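Local coordinates for heme utilization cystosolic carrier protein HutX (Pectobacterium carotovorum, PDB 2PH0), which probably binds and carries heme in the cytosol as a member of the ChuX/HutX family of heme utilization proteins, at residues M3-L8 against V32-T37; Q50-I55 against V61-H66. All coordinates share one frame; numbering follows the deposited sequence.

Both contacts are small, and they lie in different parts of the fold, with centres about 24 Å apart and nearest atoms about 11 Å apart. Interaction 1 is a surface contact, its centre about 17 Å from the centre of the chain, between the N-terminal helix 5-10 and the segment 32-37 at Ala34. The centre of interaction 2 lies about 7 Å from that of the chain, where helix 48-55 packs on strand 60-66 of the six-stranded antiparallel sheet. The two share no helix or strand, and interaction 1 is complete before the chain reaches interaction 2. Their chemistry differs accordingly: one apolar touch and two bridging waters in interaction 1, apolar side chains alone in interaction 2, whose four touching residues are all buried.

Interaction 1: M3-L8 against V32-T37; sequences MTLNEL and VEALPT
The first turn of helix 5-10 rests against the chain around Ala34, close to helix 28-33, with Leu5 and Asn6 both meeting Ala34. Leu5 CD2 lies 4.2 Å from Ala34 CB, the single apolar touch between the segments; the Leu5 side chain also packs on Ile20 of helix 17-23 and on Tyr24. With chi1 at -153°, the Asn6 amide swings toward Ala34. Its ND2 stops 3.6 Å from Ala34 O, and water fills the role of a direct bond. One water donates to Ala34 O at 2.6 Å and accepts a weak bond from Asn6 ND2. A second donates to Asn6 O at 3.0 Å and, weakly, to Ala34 O, so that this carbonyl receives two waters. Behind the contact, Thr4 and Glu7 form a capping box: Glu7 N donates to Thr4 OG1 (3.1 Å), and Thr4 N returns a nearly straight bond to Glu7 OE1 (3.0 Å, 175°), meeting the carboxylate on its anti side. The box closes the N-terminal turn on which Leu5 and Asn6 sit. The join to Ala34 thus consists of one methyl contact, the side of the Asn6 amide and two water bridges, its polar groups being linked through water.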
HETATM    1  N   MSE B   3      10.388  22.484  22.652  1.00 28.70           N
HETATM    2  CA  MSE B   3      11.354  21.519  22.139  1.00 28.99           C
HETATM    3  C   MSE B   3      11.242  21.458  20.617  1.00 29.18           C
HETATM    4  O   MSE B   3      10.154  21.237  20.086  1.00 25.91           O
HETATM    5  CB  MSE B   3      11.063  20.147  22.744  1.00 30.37           C
HETATM    6  CG  MSE B   3      11.943  19.018  22.249  1.00 34.08           C
HETATM    7 SE   MSE B   3      11.515  17.405  23.225  1.00 45.01          SE
HETATM    8  CE  MSE B   3       9.745  17.097  22.510  1.00 35.63           C
ATOM      9  N   THR B   4      12.362  21.661  19.926  1.00 23.99           N
ATOM     10  CA  THR B   4      12.374  21.643  18.465  1.00 22.43           C
ATOM     11  C   THR B   4      12.411  20.223  17.931  1.00 24.72           C
ATOM     12  O   THR B   4      12.815  19.301  18.628  1.00 18.90           O
ATOM     13  CB  THR B   4      13.603  22.373  17.896  1.00 20.71           C
ATOM     14  OG1 THR B   4      14.789  21.637  18.228  1.00 22.56           O
ATOM     15  CG2 THR B   4      13.700  23.783  18.468  1.00 25.37           C
ATOM     16  N   LEU B   5      11.981  20.053  16.685  1.00 21.12           N
ATOM     17  CA  LEU B   5      11.991  18.744  16.057  1.00 20.36           C
ATOM     18  C   LEU B   5      13.389  18.129  16.138  1.00 22.42           C
ATOM     19  O   LEU B   5      13.554  16.941  16.415  1.00 17.52           O
ATOM     20  CB  LEU B   5      11.574  18.885  14.590  1.00 21.43           C
ATOM     21  CG  LEU B   5      11.561  17.642  13.701  1.00 19.94           C
ATOM     22  CD1 LEU B   5      10.633  16.585  14.295  1.00 21.62           C
ATOM     23  CD2 LEU B   5      11.101  18.035  12.303  1.00 18.77           C
ATOM     24  N   ASN B   6      14.400  18.949  15.887  1.00 21.61           N
ATOM     25  CA  ASN B   6      15.768  18.463  15.922  1.00 24.34           C
ATOM     26  C   ASN B   6      16.148  17.963  17.316  1.00 21.63           C
ATOM     27  O   ASN B   6      16.761  16.914  17.452  1.00 19.02           O
ATOM     28  CB  ASN B   6      16.722  19.566  15.472  1.00 27.97           C
ATOM     29  CG  ASN B   6      17.994  19.018  14.866  1.00 38.51           C
ATOM     30  OD1 ASN B   6      18.995  18.821  15.557  1.00 40.19           O
ATOM     31  ND2 ASN B   6      17.957  18.753  13.562  1.00 34.47           N
ATOM     32  N   GLU B   7      15.774  18.710  18.347  1.00 23.20           N
ATOM     33  CA  GLU B   7      16.098  18.310  19.715  1.00 22.31           C
ATOM     34  C   GLU B   7      15.381  17.024  20.107  1.00 22.93           C
ATOM     35  O   GLU B   7      15.933  16.186  20.822  1.00 23.77           O
ATOM     36  CB  GLU B   7      15.727  19.425  20.690  1.00 22.64           C
ATOM     37  CG  GLU B   7      16.512  20.708  20.476  1.00 34.86           C
ATOM     38  CD  GLU B   7      16.062  21.821  21.398  1.00 35.97           C
ATOM     39  OE1 GLU B   7      14.837  22.046  21.493  1.00 31.95           O
ATOM     40  OE2 GLU B   7      16.929  22.475  22.018  1.00 42.87           O
ATOM     41  N   LEU B   8      14.146  16.867  19.643  1.00 21.02           N
ATOM     42  CA  LEU B   8      13.389  15.667  19.964  1.00 18.54           C
ATOM     43  C   LEU B   8      14.039  14.433  19.354  1.00 18.55           C
ATOM     44  O   LEU B   8      14.179  13.402  20.009  1.00 22.97           O
ATOM     45  CB  LEU B   8      11.948  15.777  19.445  1.00 16.46           C
ATOM     46  CG  LEU B   8      11.156  14.470  19.540  1.00 16.39           C
ATOM     47  CD1 LEU B   8      11.034  14.058  21.005  1.00 21.32           C
ATOM     48  CD2 LEU B   8       9.784  14.647  18.910  1.00 21.96           C
ATOM     49  N   VAL B  32      12.423  12.883   8.802  1.00 17.68           N
ATOM     50  CA  VAL B  32      13.570  12.058   8.425  1.00 16.57           C
ATOM     51  C   VAL B  32      14.809  12.883   8.103  1.00 21.43           C
ATOM     52  O   VAL B  32      15.932  12.513   8.468  1.00 18.54           O
ATOM     53  CB  VAL B  32      13.201  11.155   7.232  1.00 19.41           C
ATOM     54  CG1 VAL B  32      14.428  10.429   6.698  1.00 16.36           C
ATOM     55  CG2 VAL B  32      12.149  10.150   7.685  1.00 14.99           C
ATOM     56  N   GLU B  33      14.589  14.007   7.431  1.00 15.10           N
ATOM     57  CA  GLU B  33      15.645  14.932   7.038  1.00 22.45           C
ATOM     58  C   GLU B  33      16.322  15.530   8.270  1.00 22.66           C
ATOM     59  O   GLU B  33      17.470  15.982   8.208  1.00 22.33           O
ATOM     60  CB  GLU B  33      15.016  16.037   6.183  1.00 19.78           C
ATOM     61  CG  GLU B  33      15.933  17.118   5.687  1.00 27.67           C
ATOM     62  CD  GLU B  33      15.221  18.037   4.711  1.00 30.28           C
ATOM     63  OE1 GLU B  33      14.208  18.666   5.104  1.00 30.03           O
ATOM     64  OE2 GLU B  33      15.670  18.124   3.548  1.00 38.98           O
ATOM     65  N   ALA B  34      15.601  15.526   9.385  1.00 19.12           N
ATOM     66  CA  ALA B  34      16.109  16.077  10.637  1.00 24.54           C
ATOM     67  C   ALA B  34      16.768  15.044  11.548  1.00 22.49           C
ATOM     68  O   ALA B  34      17.288  15.395  12.606  1.00 21.49           O
ATOM     69  CB  ALA B  34      14.982  16.764  11.384  1.00 23.97           C
ATOM     70  N   LEU B  35      16.743  13.775  11.154  1.00 16.57           N
ATOM     71  CA  LEU B  35      17.353  12.731  11.976  1.00 13.08           C
ATOM     72  C   LEU B  35      18.858  12.876  12.056  1.00 17.87           C
ATOM     73  O   LEU B  35      19.485  13.460  11.173  1.00 17.91           O
ATOM     74  CB  LEU B  35      17.052  11.336  11.414  1.00 13.25           C
ATOM     75  CG  LEU B  35      15.650  10.760  11.591  1.00 17.72           C
ATOM     76  CD1 LEU B  35      15.423   9.643  10.566  1.00 14.04           C
ATOM     77  CD2 LEU B  35      15.488  10.253  13.016  1.00 22.99           C
ATOM     78  N   PRO B  36      19.456  12.368  13.143  1.00 14.22           N
ATOM     79  CA  PRO B  36      20.910  12.433  13.314  1.00 18.39           C
ATOM     80  C   PRO B  36      21.512  11.681  12.129  1.00 17.24           C
ATOM     81  O   PRO B  36      20.990  10.633  11.739  1.00 21.68           O
ATOM     82  CB  PRO B  36      21.127  11.686  14.620  1.00 16.13           C
ATOM     83  CG  PRO B  36      19.911  12.063  15.413  1.00 16.80           C
ATOM     84  CD  PRO B  36      18.799  11.906  14.380  1.00 15.98           C
ATOM     85  N   THR B  37      22.598  12.186  11.555  1.00 15.25           N
ATOM     86  CA  THR B  37      23.182  11.503  10.409  1.00 16.58           C
ATOM     87  C   THR B  37      23.678  10.107  10.737  1.00 15.41           C
ATOM     88  O   THR B  37      23.859   9.290   9.839  1.00 15.08           O
ATOM     89  CB  THR B  37      24.352  12.296   9.783  1.00 21.72           C
ATOM     90  OG1 THR B  37      25.384  12.486  10.753  1.00 17.67           O
ATOM     91  CG2 THR B  37      23.865  13.640   9.267  1.00 20.07           C
TER
HETATM   92  O   HOH W   1      18.451  15.215  15.704  1.00 31.42           O
HETATM   93  O   HOH W   2      19.545  16.039  13.618  1.00 43.19           O

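Interaction 2: Q50-I55 against V61-H66; sequences QVWDTI and VTLISH
The end of helix 48-55 lies over the start of strand 60-66, the closest pair of CA atoms, those of Ile55 and Val61, being 8.5 Å apart, a spacing that leaves the meeting to side chains. Two apolar pairs make it. Ile55 points its CB toward the strand and brings CG2 to 4.4 Å from Val61 CG1, a methyl-to-methyl touch. One turn earlier, a chi1 of -173° extends the indole of Trp52 away from the helix backbone until CH2, on its six-membered ring, is 4.0 Å from Leu63 CD1. The methyl approaches the ring obliquely, and the two side chains cross at about a right angle. Val61 and Leu63, two residues apart on an extended strand, both direct CB toward the helix, which is the alternation expected of a strand with one face covered. That face belongs to the six-stranded antiparallel sheet, in which strand 60-66 runs between strands 132-137 and 70-75; Ile136 of the former touches both Ile55 and Val61. The loop beyond strand 70-75 also borders the indole: Leu78 packs on Trp52 and Ile55, and NE1 of the buried Trp52 donates to Pro79 O, a bond that would resist rotation of the ring, which Phe88 meets edge-to-face. Leu63 also packs on Leu72 of the second subunit, so this residue also takes part in the contact between subunits. Within the helix, Gln50 O takes two donors from one residue, Thr54 N at 3.3 Å and Thr54 OG1 at 2.7 Å, which reach it from opposite faces of the carbonyl plane.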
ATOM      1  N   GLN B  50      18.527   2.010  -9.096  1.00 21.72           N
ATOM      2  CA  GLN B  50      19.742   1.449  -8.533  1.00 26.65           C
ATOM      3  C   GLN B  50      19.400   0.820  -7.188  1.00 25.07           C
ATOM      4  O   GLN B  50      19.802  -0.305  -6.886  1.00 26.14           O
ATOM      5  CB  GLN B  50      20.772   2.559  -8.335  1.00 27.24           C
ATOM      6  CG  GLN B  50      22.138   2.077  -7.884  1.00 38.58           C
ATOM      7  CD  GLN B  50      23.102   3.226  -7.678  1.00 45.50           C
ATOM      8  OE1 GLN B  50      23.222   4.105  -8.531  1.00 47.64           O
ATOM      9  NE2 GLN B  50      23.799   3.225  -6.546  1.00 44.63           N
ATOM     10  N   VAL B  51      18.646   1.562  -6.387  1.00 20.66           N
ATOM     11  CA  VAL B  51      18.242   1.097  -5.066  1.00 16.82           C
ATOM     12  C   VAL B  51      17.323  -0.121  -5.115  1.00 19.67           C
ATOM     13  O   VAL B  51      17.574  -1.119  -4.451  1.00 17.16           O
ATOM     14  CB  VAL B  51      17.554   2.241  -4.284  1.00 13.22           C
ATOM     15  CG1 VAL B  51      16.891   1.700  -3.004  1.00 16.72           C
ATOM     16  CG2 VAL B  51      18.578   3.311  -3.948  1.00 17.22           C
ATOM     17  N   TRP B  52      16.259  -0.051  -5.908  1.00 19.93           N
ATOM     18  CA  TRP B  52      15.330  -1.165  -5.996  1.00 20.91           C
ATOM     19  C   TRP B  52      15.977  -2.451  -6.510  1.00 20.11           C
ATOM     20  O   TRP B  52      15.782  -3.519  -5.930  1.00 20.03           O
ATOM     21  CB  TRP B  52      14.139  -0.790  -6.884  1.00 22.01           C
ATOM     22  CG  TRP B  52      13.066  -1.826  -6.896  1.00 19.45           C
ATOM     23  CD1 TRP B  52      13.043  -2.975  -7.632  1.00 22.96           C
ATOM     24  CD2 TRP B  52      11.878  -1.836  -6.099  1.00 23.60           C
ATOM     25  NE1 TRP B  52      11.913  -3.702  -7.339  1.00 20.71           N
ATOM     26  CE2 TRP B  52      11.180  -3.024  -6.402  1.00 22.68           C
ATOM     27  CE3 TRP B  52      11.334  -0.954  -5.153  1.00 25.38           C
ATOM     28  CZ2 TRP B  52       9.966  -3.356  -5.796  1.00 22.86           C
ATOM     29  CZ3 TRP B  52      10.124  -1.287  -4.551  1.00 18.53           C
ATOM     30  CH2 TRP B  52       9.455  -2.478  -4.876  1.00 30.46           C
ATOM     31  N   ASP B  53      16.737  -2.356  -7.598  1.00 24.74           N
ATOM     32  CA  ASP B  53      17.390  -3.535  -8.162  1.00 25.89           C
ATOM     33  C   ASP B  53      18.281  -4.221  -7.134  1.00 25.70           C
ATOM     34  O   ASP B  53      18.307  -5.448  -7.045  1.00 25.91           O
ATOM     35  CB  ASP B  53      18.223  -3.158  -9.393  1.00 30.34           C
ATOM     36  CG  ASP B  53      17.363  -2.862 -10.609  1.00 35.80           C
ATOM     37  OD1 ASP B  53      16.492  -3.696 -10.930  1.00 41.90           O
ATOM     38  OD2 ASP B  53      17.562  -1.808 -11.246  1.00 37.57           O
ATOM     39  N   THR B  54      19.001  -3.421  -6.354  1.00 27.99           N
ATOM     40  CA  THR B  54      19.893  -3.954  -5.328  1.00 24.36           C
ATOM     41  C   THR B  54      19.125  -4.681  -4.223  1.00 21.97           C
ATOM     42  O   THR B  54      19.445  -5.823  -3.885  1.00 21.26           O
ATOM     43  CB  THR B  54      20.729  -2.833  -4.697  1.00 25.72           C
ATOM     44  OG1 THR B  54      21.445  -2.142  -5.725  1.00 23.78           O
ATOM     45  CG2 THR B  54      21.725  -3.407  -3.700  1.00 25.56           C
ATOM     46  N   ILE B  55      18.103  -4.035  -3.670  1.00 17.82           N
ATOM     47  CA  ILE B  55      17.334  -4.662  -2.605  1.00 14.70           C
ATOM     48  C   ILE B  55      16.724  -5.961  -3.117  1.00 18.01           C
ATOM     49  O   ILE B  55      16.583  -6.934  -2.370  1.00 18.28           O
ATOM     50  CB  ILE B  55      16.217  -3.722  -2.072  1.00 16.39           C
ATOM     51  CG1 ILE B  55      16.825  -2.410  -1.575  1.00 14.34           C
ATOM     52  CG2 ILE B  55      15.462  -4.405  -0.925  1.00 16.40           C
ATOM     53  CD1 ILE B  55      15.797  -1.324  -1.259  1.00 16.18           C
ATOM     54  N   VAL B  61      12.398  -9.521   2.531  1.00 16.13           N
ATOM     55  CA  VAL B  61      12.310  -8.259   3.256  1.00 18.87           C
ATOM     56  C   VAL B  61      10.826  -8.026   3.504  1.00 18.70           C
ATOM     57  O   VAL B  61       9.993  -8.844   3.107  1.00 18.12           O
ATOM     58  CB  VAL B  61      12.881  -7.079   2.422  1.00 14.00           C
ATOM     59  CG1 VAL B  61      14.383  -7.229   2.254  1.00 19.05           C
ATOM     60  CG2 VAL B  61      12.213  -7.029   1.063  1.00 14.34           C
ATOM     61  N   THR B  62      10.491  -6.933   4.181  1.00 15.55           N
ATOM     62  CA  THR B  62       9.091  -6.624   4.448  1.00 15.45           C
ATOM     63  C   THR B  62       8.757  -5.282   3.819  1.00 20.30           C
ATOM     64  O   THR B  62       9.300  -4.253   4.232  1.00 17.91           O
ATOM     65  CB  THR B  62       8.800  -6.534   5.962  1.00 19.20           C
ATOM     66  OG1 THR B  62       8.989  -7.819   6.575  1.00 18.66           O
ATOM     67  CG2 THR B  62       7.371  -6.077   6.192  1.00 15.25           C
ATOM     68  N   LEU B  63       7.891  -5.286   2.807  1.00 16.76           N
ATOM     69  CA  LEU B  63       7.489  -4.035   2.165  1.00 18.39           C
ATOM     70  C   LEU B  63       6.233  -3.585   2.894  1.00 17.80           C
ATOM     71  O   LEU B  63       5.324  -4.379   3.124  1.00 16.38           O
ATOM     72  CB  LEU B  63       7.200  -4.239   0.673  1.00 19.91           C
ATOM     73  CG  LEU B  63       6.810  -2.953  -0.069  1.00 22.02           C
ATOM     74  CD1 LEU B  63       7.271  -3.022  -1.514  1.00 33.86           C
ATOM     75  CD2 LEU B  63       5.305  -2.751   0.012  1.00 26.12           C
ATOM     76  N   ILE B  64       6.186  -2.313   3.263  1.00 15.23           N
ATOM     77  CA  ILE B  64       5.059  -1.790   4.022  1.00 15.02           C
ATOM     78  C   ILE B  64       4.492  -0.516   3.429  1.00 17.27           C
ATOM     79  O   ILE B  64       5.240   0.362   2.992  1.00 17.80           O
ATOM     80  CB  ILE B  64       5.485  -1.462   5.479  1.00 17.26           C
ATOM     81  CG1 ILE B  64       5.930  -2.733   6.200  1.00 15.09           C
ATOM     82  CG2 ILE B  64       4.337  -0.785   6.232  1.00 16.98           C
ATOM     83  CD1 ILE B  64       6.457  -2.483   7.602  1.00 25.16           C
ATOM     84  N   SER B  65       3.165  -0.442   3.399  1.00 13.13           N
ATOM     85  CA  SER B  65       2.457   0.744   2.940  1.00 14.72           C
ATOM     86  C   SER B  65       1.914   1.287   4.257  1.00 20.51           C
ATOM     87  O   SER B  65       1.180   0.590   4.953  1.00 19.96           O
ATOM     88  CB  SER B  65       1.288   0.379   2.032  1.00 19.23           C
ATOM     89  OG  SER B  65       0.571   1.552   1.693  1.00 26.33           O
ATOM     90  N   HIS B  66       2.269   2.518   4.603  1.00 18.46           N
ATOM     91  CA  HIS B  66       1.829   3.075   5.874  1.00 25.25           C
ATOM     92  C   HIS B  66       1.093   4.397   5.727  1.00 26.28           C
ATOM     93  O   HIS B  66       1.684   5.409   5.344  1.00 24.70           O
ATOM     94  CB  HIS B  66       3.042   3.256   6.793  1.00 22.91           C
ATOM     95  CG  HIS B  66       2.693   3.637   8.198  1.00 29.38           C
ATOM     96  ND1 HIS B  66       1.780   4.623   8.500  1.00 31.72           N
ATOM     97  CD2 HIS B  66       3.152   3.175   9.386  1.00 26.84           C
ATOM     98  CE1 HIS B  66       1.688   4.750   9.812  1.00 33.07           C
ATOM     99  NE2 HIS B  66       2.510   3.882  10.373  1.00 39.02           N
TER